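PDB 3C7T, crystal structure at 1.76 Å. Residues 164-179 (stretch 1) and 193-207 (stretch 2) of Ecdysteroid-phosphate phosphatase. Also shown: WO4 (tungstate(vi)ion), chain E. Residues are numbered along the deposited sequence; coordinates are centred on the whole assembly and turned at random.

Stretch 1 (164-179) EFFKRGEVAMQAAVND
Stretch 2 193-207: AITLDQMVGALHRLR

Both stretches are α-helical. Residues 164-179 continue a helix begun earlier in the chain, with phi/psi near -63/-44 and regular i to i+4 bonds such as Met 173 N to Gly 169 O (2.9 Å). The second helix covers about 193-204, and a type I turn from His 204 to Arg 207 follows it. The axes cross at -63°, 9.2 Å apart at their closest, and the pair buries 719 Å². The register is set by Glu 170 and Ala 202, whose CA atoms lie 5.1 Å apart, and by Gly 169 and Gln 198, 6.7 Å between CA atoms.

Such proximity favours small residues. Gly 169 leaves room for the Gln 198 amide: an ideal CB there would lie 2.2 Å from Gln 198 NE2, a clash, whereas Gly 169 CA stands 3.7 Å from that nitrogen. Gln 198 (chi1 m, chi2 t, chi3 -76°) fits as a knob among Phe 165, Phe 166, Gly 169 and Met 173. Its buried NE2 is not left unpaired: it donates to a water at 2.7 Å, and the same water donates to Phe 166 O at 2.7 Å, linking the helices through a carbonyl.

The reciprocal knob is Met 173 (m, t, t), a long, flexible side chain set among Thr 195, Gln 198, Met 199 and Ala 202. Its CE reaches Thr 195 CG2 at 3.5 Å, while its CB meets Ala 202 CB at 3.9 Å. Thr 195 (chi1 m) offers its methyl to this contact, and its OG1 is hydrogen-bonded to a residue just outside the stretches.

The one direct hydrogen bond between the stretches runs from Gln 174 NE2 to Ala 202 O (2.9 Å, 170°). Gln 174 (m, t, chi3 -23°) is long enough to reach this carbonyl, which accepts no i+4 bond because Leu 206 N instead bonds weakly to Leu 203 O at 3.1 Å. Nearby, Arg 205 NH1 donates to Gly 201 O (2.8 Å), which also accepts from Arg 205 N (3.2 Å). Extended Glu 170 (t, t) forms a long salt bridge, OE1 to Arg 205 NE at 3.8 Å; the oxygen lies well out of the guanidinium plane, so the attraction is of charge alone. Glu 170 OE1 and Arg 205 NH2 have hydrogen bonds elsewhere in the structure.

Apolar contacts extend the interface. Ile 194 (t, p) CG2 meets the edge of the Phe 165 (chi1 t) ring, 3.8 Å from CZ, and Val 177 (t) CG1 packs on Leu 206 (m, t) CD1 at 3.8 Å. These branched or aromatic hydrocarbons have no polar groups to satisfy, which suits them to packing between helices. Beyond the helix pair, Ala 193 N donates to tungstate O1 at 2.6 Å.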

ATOM      1  N   GLU A 164     -26.453  -6.653  24.319  1.00 31.97           N
ATOM      2  CA  GLU A 164     -25.673  -7.886  24.419  1.00 31.58           C
ATOM      3  C   GLU A 164     -24.329  -7.743  23.708  1.00 30.25           C
ATOM      4  O   GLU A 164     -23.303  -8.254  24.177  1.00 30.04           O
ATOM      5  CB  GLU A 164     -26.456  -9.046  23.806  1.00 32.14           C
ATOM      6  CG  GLU A 164     -27.590  -9.563  24.692  1.00 34.50           C
ATOM      7  CD  GLU A 164     -28.626 -10.388  23.937  1.00 37.99           C
ATOM      8  OE1 GLU A 164     -28.645 -10.395  22.679  1.00 37.76           O
ATOM      9  OE2 GLU A 164     -29.454 -11.029  24.624  1.00 40.56           O
ATOM     10  N   PHE A 165     -24.350  -7.045  22.575  1.00 28.84           N
ATOM     11  CA  PHE A 165     -23.125  -6.794  21.823  1.00 27.39           C
ATOM     12  C   PHE A 165     -22.139  -5.983  22.647  1.00 26.51           C
ATOM     13  O   PHE A 165     -20.980  -6.390  22.807  1.00 27.14           O
ATOM     14  CB  PHE A 165     -23.413  -6.121  20.470  1.00 26.79           C
ATOM     15  CG  PHE A 165     -22.239  -5.371  19.909  1.00 26.11           C
ATOM     16  CD1 PHE A 165     -21.131  -6.057  19.409  1.00 24.66           C
ATOM     17  CD2 PHE A 165     -22.231  -3.981  19.885  1.00 25.10           C
ATOM     18  CE1 PHE A 165     -20.032  -5.363  18.901  1.00 24.30           C
ATOM     19  CE2 PHE A 165     -21.107  -3.277  19.365  1.00 22.44           C
ATOM     20  CZ  PHE A 165     -20.028  -3.979  18.894  1.00 22.56           C
ATOM     21  N   PHE A 166     -22.588  -4.853  23.188  1.00 25.21           N
ATOM     22  CA  PHE A 166     -21.684  -4.032  23.969  1.00 25.57           C
ATOM     23  C   PHE A 166     -21.184  -4.706  25.254  1.00 26.40           C
ATOM     24  O   PHE A 166     -20.056  -4.488  25.691  1.00 25.39           O
ATOM     25  CB  PHE A 166     -22.282  -2.653  24.235  1.00 25.34           C
ATOM     26  CG  PHE A 166     -22.200  -1.729  23.052  1.00 24.91           C
ATOM     27  CD1 PHE A 166     -20.976  -1.250  22.614  1.00 26.20           C
ATOM     28  CD2 PHE A 166     -23.349  -1.330  22.388  1.00 25.52           C
ATOM     29  CE1 PHE A 166     -20.890  -0.386  21.504  1.00 25.75           C
ATOM     30  CE2 PHE A 166     -23.285  -0.464  21.283  1.00 26.75           C
ATOM     31  CZ  PHE A 166     -22.051   0.004  20.844  1.00 25.55           C
ATOM     32  N   LYS A 167     -22.029  -5.544  25.840  1.00 26.43           N
ATOM     33  CA  LYS A 167     -21.658  -6.284  27.036  1.00 26.75           C
ATOM     34  C   LYS A 167     -20.512  -7.266  26.752  1.00 27.25           C
ATOM     35  O   LYS A 167     -19.561  -7.343  27.530  1.00 27.56           O
ATOM     36  CB  LYS A 167     -22.898  -7.003  27.597  1.00 26.89           C
ATOM     37  CG  LYS A 167     -22.682  -7.823  28.889  1.00 28.09           C
ATOM     38  CD  LYS A 167     -22.114  -6.982  30.010  1.00 31.32           C
ATOM     39  CE  LYS A 167     -22.134  -7.750  31.325  1.00 32.72           C
ATOM     40  NZ  LYS A 167     -21.460  -7.002  32.404  1.00 33.94           N
ATOM     41  N   ARG A 168     -20.639  -8.014  25.652  1.00 26.91           N
ATOM     42  CA  ARG A 168     -19.610  -8.891  25.094  1.00 27.51           C
ATOM     43  C   ARG A 168     -18.267  -8.174  25.050  1.00 27.06           C
ATOM     44  O   ARG A 168     -17.274  -8.634  25.612  1.00 26.72           O
ATOM     45  CB  ARG A 168     -19.943  -9.205  23.624  1.00 28.01           C
ATOM     46  CG  ARG A 168     -20.838 -10.364  23.350  1.00 29.37           C
ATOM     47  CD  ARG A 168     -20.395 -11.096  22.104  1.00 27.72           C
ATOM     48  NE  ARG A 168     -20.899 -10.526  20.857  1.00 28.38           N
ATOM     49  CZ  ARG A 168     -20.147  -9.934  19.924  1.00 29.04           C
ATOM     50  NH1 ARG A 168     -18.836  -9.797  20.089  1.00 27.56           N
ATOM     51  NH2 ARG A 168     -20.712  -9.481  18.817  1.00 25.86           N
ATOM     52  N   GLY A 169     -18.240  -7.051  24.331  1.00 26.46           N
ATOM     53  CA  GLY A 169     -16.995  -6.314  24.100  1.00 25.39           C
ATOM     54  C   GLY A 169     -16.353  -5.827  25.385  1.00 25.99           C
ATOM     55  O   GLY A 169     -15.129  -5.926  25.568  1.00 24.06           O
ATOM     56  N   GLU A 170     -17.192  -5.285  26.265  1.00 25.81           N
ATOM     57  CA  GLU A 170     -16.754  -4.748  27.542  1.00 27.08           C
ATOM     58  C   GLU A 170     -16.205  -5.849  28.452  1.00 26.40           C
ATOM     59  O   GLU A 170     -15.169  -5.661  29.079  1.00 27.14           O
ATOM     60  CB  GLU A 170     -17.918  -4.019  28.218  1.00 27.56           C
ATOM     61  CG  GLU A 170     -17.566  -3.365  29.559  1.00 29.13           C
ATOM     62  CD  GLU A 170     -18.786  -2.745  30.204  1.00 33.19           C
ATOM     63  OE1 GLU A 170     -19.278  -1.732  29.676  1.00 33.70           O
ATOM     64  OE2 GLU A 170     -19.251  -3.275  31.234  1.00 34.49           O
ATOM     65  N   VAL A 171     -16.888  -6.991  28.515  1.00 26.25           N
ATOM     66  CA  VAL A 171     -16.413  -8.141  29.305  1.00 25.95           C
ATOM     67  C   VAL A 171     -15.008  -8.533  28.857  1.00 25.92           C
ATOM     68  O   VAL A 171     -14.109  -8.655  29.691  1.00 25.49           O
ATOM     69  CB  VAL A 171     -17.399  -9.351  29.235  1.00 26.16           C
ATOM     70  CG1 VAL A 171     -16.746 -10.657  29.665  1.00 26.26           C
ATOM     71  CG2 VAL A 171     -18.607  -9.087  30.095  1.00 25.44           C
ATOM     72  N   ALA A 172     -14.813  -8.685  27.542  1.00 25.24           N
ATOM     73  CA  ALA A 172     -13.520  -9.119  27.007  1.00 25.11           C
ATOM     74  C   ALA A 172     -12.435  -8.069  27.239  1.00 25.09           C
ATOM     75  O   ALA A 172     -11.339  -8.402  27.677  1.00 25.52           O
ATOM     76  CB  ALA A 172     -13.635  -9.467  25.519  1.00 25.15           C
ATOM     77  N   MET A 173     -12.750  -6.804  26.972  1.00 24.95           N
ATOM     78  CA  MET A 173     -11.760  -5.733  27.073  1.00 25.44           C
ATOM     79  C   MET A 173     -11.372  -5.418  28.510  1.00 25.27           C
ATOM     80  O   MET A 173     -10.199  -5.180  28.798  1.00 25.07           O
ATOM     81  CB  MET A 173     -12.252  -4.476  26.379  1.00 25.87           C
ATOM     82  CG  MET A 173     -12.208  -4.577  24.856  1.00 26.69           C
ATOM     83  SD  MET A 173     -12.858  -3.082  24.073  1.00 27.34           S
ATOM     84  CE  MET A 173     -12.357  -3.334  22.359  1.00 25.12           C
ATOM     85  N   GLN A 174     -12.348  -5.425  29.413  1.00 25.64           N
ATOM     86  CA  GLN A 174     -12.025  -5.226  30.837  1.00 26.56           C
ATOM     87  C   GLN A 174     -11.268  -6.410  31.415  1.00 27.06           C
ATOM     88  O   GLN A 174     -10.305  -6.231  32.163  1.00 27.33           O
ATOM     89  CB  GLN A 174     -13.281  -4.938  31.642  1.00 26.97           C
ATOM     90  CG  GLN A 174     -13.988  -3.643  31.229  1.00 27.21           C
ATOM     91  CD  GLN A 174     -15.105  -3.264  32.190  1.00 28.12           C
ATOM     92  OE1 GLN A 174     -15.652  -4.121  32.899  1.00 29.94           O
ATOM     93  NE2 GLN A 174     -15.447  -1.982  32.223  1.00 26.32           N
ATOM     94  N   ALA A 175     -11.695  -7.621  31.070  1.00 27.58           N
ATOM     95  CA  ALA A 175     -10.959  -8.809  31.493  1.00 27.61           C
ATOM     96  C   ALA A 175      -9.494  -8.743  31.051  1.00 27.76           C
ATOM     97  O   ALA A 175      -8.598  -8.957  31.865  1.00 27.30           O
ATOM     98  CB  ALA A 175     -11.629 -10.080  31.007  1.00 27.98           C
ATOM     99  N   ALA A 176      -9.254  -8.408  29.779  1.00 27.57           N
ATOM    100  CA  ALA A 176      -7.895  -8.303  29.241  1.00 27.82           C
ATOM    101  C   ALA A 176      -7.063  -7.276  29.986  1.00 27.95           C
ATOM    102  O   ALA A 176      -5.893  -7.526  30.268  1.00 28.51           O
ATOM    103  CB  ALA A 176      -7.916  -7.965  27.730  1.00 27.97           C
ATOM    104  N   VAL A 177      -7.664  -6.126  30.295  1.00 27.85           N
ATOM    105  CA  VAL A 177      -6.958  -5.038  30.974  1.00 28.47           C
ATOM    106  C   VAL A 177      -6.707  -5.379  32.464  1.00 28.84           C
ATOM    107  O   VAL A 177      -5.615  -5.125  33.009  1.00 29.09           O
ATOM    108  CB  VAL A 177      -7.726  -3.706  30.824  1.00 28.59           C
ATOM    109  CG1 VAL A 177      -7.191  -2.654  31.774  1.00 29.69           C
ATOM    110  CG2 VAL A 177      -7.629  -3.196  29.388  1.00 28.25           C
ATOM    111  N   ASN A 178      -7.714  -5.966  33.107  1.00 29.15           N
ATOM    112  CA  ASN A 178      -7.551  -6.452  34.490  1.00 29.32           C
ATOM    113  C   ASN A 178      -6.512  -7.562  34.639  1.00 30.05           C
ATOM    114  O   ASN A 178      -5.660  -7.489  35.537  1.00 28.99           O
ATOM    115  CB  ASN A 178      -8.894  -6.868  35.083  1.00 29.54           C
ATOM    116  CG  ASN A 178      -9.776  -5.675  35.412  1.00 30.59           C
ATOM    117  OD1 ASN A 178      -9.287  -4.608  35.780  1.00 32.36           O
ATOM    118  ND2 ASN A 178     -11.080  -5.856  35.290  1.00 32.50           N
ATOM    119  N   ASP A 179      -6.555  -8.551  33.745  1.00 30.40           N
ATOM    120  CA  ASP A 179      -5.649  -9.712  33.792  1.00 32.07           C
ATOM    121  C   ASP A 179      -4.173  -9.471  33.436  1.00 32.68           C
ATOM    122  O   ASP A 179      -3.329 -10.335  33.696  1.00 32.79           O
ATOM    123  CB  ASP A 179      -6.203 -10.856  32.931  1.00 32.21           C
ATOM    124  CG  ASP A 179      -7.552 -11.361  33.416  1.00 34.74           C
ATOM    125  OD1 ASP A 179      -8.026 -10.913  34.492  1.00 37.40           O
ATOM    126  OD2 ASP A 179      -8.151 -12.208  32.711  1.00 36.81           O
ATOM    127  N   ALA A 193     -14.366  -1.161  13.158  1.00 22.28           N
ATOM    128  CA  ALA A 193     -14.424   0.305  13.314  1.00 22.33           C
ATOM    129  C   ALA A 193     -14.914   0.680  14.721  1.00 23.63           C
ATOM    130  O   ALA A 193     -14.376   1.599  15.359  1.00 24.31           O
ATOM    131  CB  ALA A 193     -15.307   0.933  12.243  1.00 22.67           C
ATOM    132  N   ILE A 194     -15.884  -0.098  15.213  1.00 22.92           N
ATOM    133  CA  ILE A 194     -16.531   0.124  16.514  1.00 23.30           C
ATOM    134  C   ILE A 194     -15.599  -0.174  17.719  1.00 22.66           C
ATOM    135  O   ILE A 194     -15.820   0.320  18.846  1.00 23.36           O
ATOM    136  CB  ILE A 194     -17.849  -0.711  16.569  1.00 23.37           C
ATOM    137  CG1 ILE A 194     -18.753  -0.322  17.750  1.00 26.05           C
ATOM    138  CG2 ILE A 194     -17.556  -2.221  16.556  1.00 23.34           C
ATOM    139  CD1 ILE A 194     -19.123   1.134  17.794  1.00 28.25           C
ATOM    140  N   THR A 195     -14.549  -0.963  17.479  1.00 22.40           N
ATOM    141  CA  THR A 195     -13.618  -1.400  18.523  1.00 21.97           C
ATOM    142  C   THR A 195     -12.969  -0.233  19.267  1.00 22.67           C
ATOM    143  O   THR A 195     -12.750  -0.299  20.500  1.00 21.49           O
ATOM    144  CB  THR A 195     -12.539  -2.335  17.942  1.00 22.67           C
ATOM    145  OG1 THR A 195     -13.189  -3.474  17.383  1.00 21.48           O
ATOM    146  CG2 THR A 195     -11.521  -2.804  19.036  1.00 22.33           C
ATOM    147  N   LEU A 196     -12.675   0.840  18.520  1.00 22.26           N
ATOM    148  CA  LEU A 196     -12.057   2.024  19.104  1.00 23.46           C
ATOM    149  C   LEU A 196     -12.972   2.661  20.151  1.00 24.10           C
ATOM    150  O   LEU A 196     -12.537   2.896  21.286  1.00 24.67           O
ATOM    151  CB  LEU A 196     -11.643   3.036  18.026  1.00 22.71           C
ATOM    152  CG  LEU A 196     -10.321   2.731  17.292  1.00 23.85           C
ATOM    153  CD1 LEU A 196     -10.368   1.444  16.449  1.00 24.71           C
ATOM    154  CD2 LEU A 196      -9.943   3.924  16.399  1.00 21.59           C
ATOM    155  N   ASP A 197     -14.234   2.911  19.788  1.00 24.87           N
ATOM    156  CA  ASP A 197     -15.238   3.391  20.761  1.00 26.45           C
ATOM    157  C   ASP A 197     -15.536   2.383  21.889  1.00 25.64           C
ATOM    158  O   ASP A 197     -15.782   2.783  23.036  1.00 26.21           O
ATOM    159  CB  ASP A 197     -16.540   3.792  20.067  1.00 27.39           C
ATOM    160  CG  ASP A 197     -16.514   5.227  19.553  1.00 31.98           C
ATOM    161  OD1 ASP A 197     -15.495   5.928  19.742  1.00 36.26           O
ATOM    162  OD2 ASP A 197     -17.538   5.664  18.970  1.00 38.46           O
ATOM    163  N   GLN A 198     -15.495   1.086  21.586  1.00 25.11           N
ATOM    164  CA  GLN A 198     -15.652   0.059  22.640  1.00 25.20           C
ATOM    165  C   GLN A 198     -14.534   0.111  23.688  1.00 25.18           C
ATOM    166  O   GLN A 198     -14.767  -0.027  24.921  1.00 23.66           O
ATOM    167  CB  GLN A 198     -15.718  -1.340  22.039  1.00 24.91           C
ATOM    168  CG  GLN A 198     -17.003  -1.630  21.311  1.00 25.67           C
ATOM    169  CD  GLN A 198     -16.992  -3.012  20.742  1.00 27.33           C
ATOM    170  OE1 GLN A 198     -16.341  -3.275  19.728  1.00 26.39           O
ATOM    171  NE2 GLN A 198     -17.693  -3.920  21.402  1.00 25.61           N
ATOM    172  N   MET A 199     -13.309   0.325  23.219  1.00 24.97           N
ATOM    173  CA  MET A 199     -12.166   0.404  24.127  1.00 25.83           C
ATOM    174  C   MET A 199     -12.269   1.598  25.058  1.00 26.42           C
ATOM    175  O   MET A 199     -12.033   1.460  26.269  1.00 26.72           O
ATOM    176  CB  MET A 199     -10.838   0.470  23.364  1.00 26.11           C
ATOM    177  CG  MET A 199      -9.671   0.801  24.273  1.00 28.02           C
ATOM    178  SD  MET A 199      -8.147   1.290  23.453  1.00 32.92           S
ATOM    179  CE  MET A 199      -8.591   2.855  22.692  1.00 32.21           C
ATOM    180  N   VAL A 200     -12.602   2.756  24.500  1.00 26.42           N
ATOM    181  CA  VAL A 200     -12.771   3.981  25.279  1.00 27.09           C
ATOM    182  C   VAL A 200     -13.870   3.773  26.325  1.00 27.06           C
ATOM    183  O   VAL A 200     -13.666   4.040  27.509  1.00 28.02           O
ATOM    184  CB  VAL A 200     -13.121   5.198  24.391  1.00 27.84           C
ATOM    185  CG1 VAL A 200     -13.474   6.429  25.257  1.00 27.35           C
ATOM    186  CG2 VAL A 200     -11.981   5.510  23.417  1.00 27.88           C
ATOM    187  N   GLY A 201     -15.034   3.293  25.890  1.00 26.84           N
ATOM    188  CA  GLY A 201     -16.130   2.996  26.823  1.00 27.16           C
ATOM    189  C   GLY A 201     -15.813   1.982  27.910  1.00 27.08           C
ATOM    190  O   GLY A 201     -16.267   2.135  29.047  1.00 27.23           O
ATOM    191  N   ALA A 202     -15.051   0.938  27.572  1.00 26.92           N
ATOM    192  CA  ALA A 202     -14.717  -0.126  28.535  1.00 27.74           C
ATOM    193  C   ALA A 202     -13.719   0.349  29.575  1.00 27.98           C
ATOM    194  O   ALA A 202     -13.822  -0.024  30.738  1.00 28.07           O
ATOM    195  CB  ALA A 202     -14.174  -1.358  27.828  1.00 27.99           C
ATOM    196  N   LEU A 203     -12.767   1.177  29.149  1.00 28.09           N
ATOM    197  CA  LEU A 203     -11.711   1.664  30.044  1.00 29.15           C
ATOM    198  C   LEU A 203     -12.141   2.840  30.917  1.00 29.78           C
ATOM    199  O   LEU A 203     -11.731   2.935  32.081  1.00 29.59           O
ATOM    200  CB  LEU A 203     -10.415   1.951  29.276  1.00 28.34           C
ATOM    201  CG  LEU A 203      -9.554   0.698  29.037  1.00 29.60           C
ATOM    202  CD1 LEU A 203     -10.232  -0.298  28.110  1.00 29.84           C
ATOM    203  CD2 LEU A 203      -8.196   1.070  28.479  1.00 28.71           C
ATOM    204  N   HIS A 204     -12.985   3.713  30.375  1.00 30.53           N
ATOM    205  CA  HIS A 204     -13.629   4.739  31.194  1.00 32.26           C
ATOM    206  C   HIS A 204     -14.520   4.120  32.282  1.00 33.01           C
ATOM    207  O   HIS A 204     -14.578   4.631  33.409  1.00 33.17           O
ATOM    208  CB  HIS A 204     -14.403   5.741  30.331  1.00 32.25           C
ATOM    209  CG  HIS A 204     -13.525   6.775  29.690  1.00 32.69           C
ATOM    210  ND1 HIS A 204     -13.941   7.559  28.634  1.00 33.77           N
ATOM    211  CD2 HIS A 204     -12.244   7.131  29.940  1.00 33.27           C
ATOM    212  CE1 HIS A 204     -12.961   8.371  28.279  1.00 34.65           C
ATOM    213  NE2 HIS A 204     -11.917   8.124  29.049  1.00 35.71           N
ATOM    214  N   ARG A 205     -15.174   3.004  31.958  1.00 33.22           N
ATOM    215  CA  ARG A 205     -15.981   2.280  32.946  1.00 35.05           C
ATOM    216  C   ARG A 205     -15.146   1.577  34.027  1.00 36.07           C
ATOM    217  O   ARG A 205     -15.688   1.164  35.062  1.00 36.35           O
ATOM    218  CB  ARG A 205     -16.951   1.315  32.258  1.00 34.47           C
ATOM    219  CG  ARG A 205     -18.190   2.027  31.741  1.00 34.41           C
ATOM    220  CD  ARG A 205     -19.001   1.176  30.795  1.00 33.24           C
ATOM    221  NE  ARG A 205     -20.129   1.915  30.202  1.00 33.87           N
ATOM    222  CZ  ARG A 205     -20.022   2.850  29.259  1.00 34.09           C
ATOM    223  NH1 ARG A 205     -18.829   3.206  28.783  1.00 33.94           N
ATOM    224  NH2 ARG A 205     -21.113   3.442  28.800  1.00 33.95           N
ATOM    225  N   LEU A 206     -13.840   1.443  33.795  1.00 37.35           N
ATOM    226  CA  LEU A 206     -12.930   0.906  34.809  1.00 39.14           C
ATOM    227  C   LEU A 206     -12.482   1.981  35.797  1.00 40.86           C
ATOM    228  O   LEU A 206     -11.910   1.670  36.845  1.00 40.92           O
ATOM    229  CB  LEU A 206     -11.719   0.209  34.176  1.00 38.89           C
ATOM    230  CG  LEU A 206     -11.964  -1.136  33.480  1.00 38.31           C
ATOM    231  CD1 LEU A 206     -10.713  -1.606  32.748  1.00 38.93           C
ATOM    232  CD2 LEU A 206     -12.429  -2.199  34.459  1.00 37.60           C
ATOM    233  N   ARG A 207     -12.748   3.241  35.462  1.00 43.06           N
ATOM    234  CA  ARG A 207     -12.490   4.351  36.372  1.00 45.71           C
ATOM    235  C   ARG A 207     -13.646   4.524  37.345  1.00 47.46           C
ATOM    236  O   ARG A 207     -14.789   4.150  37.062  1.00 47.91           O
ATOM    237  CB  ARG A 207     -12.280   5.659  35.612  1.00 45.62           C
ATOM    238  CG  ARG A 207     -10.969   5.762  34.841  1.00 46.55           C
ATOM    239  CD  ARG A 207     -10.987   6.986  33.931  1.00 47.15           C
ATOM    240  NE  ARG A 207     -10.902   8.234  34.687  1.00 48.13           N
ATOM    241  CZ  ARG A 207      -9.930   9.137  34.563  1.00 49.27           C
ATOM    242  NH1 ARG A 207      -8.944   8.971  33.683  1.00 48.59           N
ATOM    243  NH2 ARG A 207      -9.957  10.232  35.313  1.00 49.20           N
TER
HETATM  244  W   WO4 E   1     -15.165  -3.470   9.519  1.00 20.56           W
HETATM  245  O1  WO4 E   1     -14.468  -2.104  10.696  1.00 20.07           O
HETATM  246  O2  WO4 E   1     -17.102  -3.112   9.785  1.00 18.66           O
HETATM  247  O3  WO4 E   1     -15.009  -3.290   7.548  1.00 13.35           O
HETATM  248  O4  WO4 E   1     -15.007  -5.334  10.119  1.00 18.26           O
HETATM  249  O   HOH W   1     -18.443  -3.150  23.931  1.00 31.36           O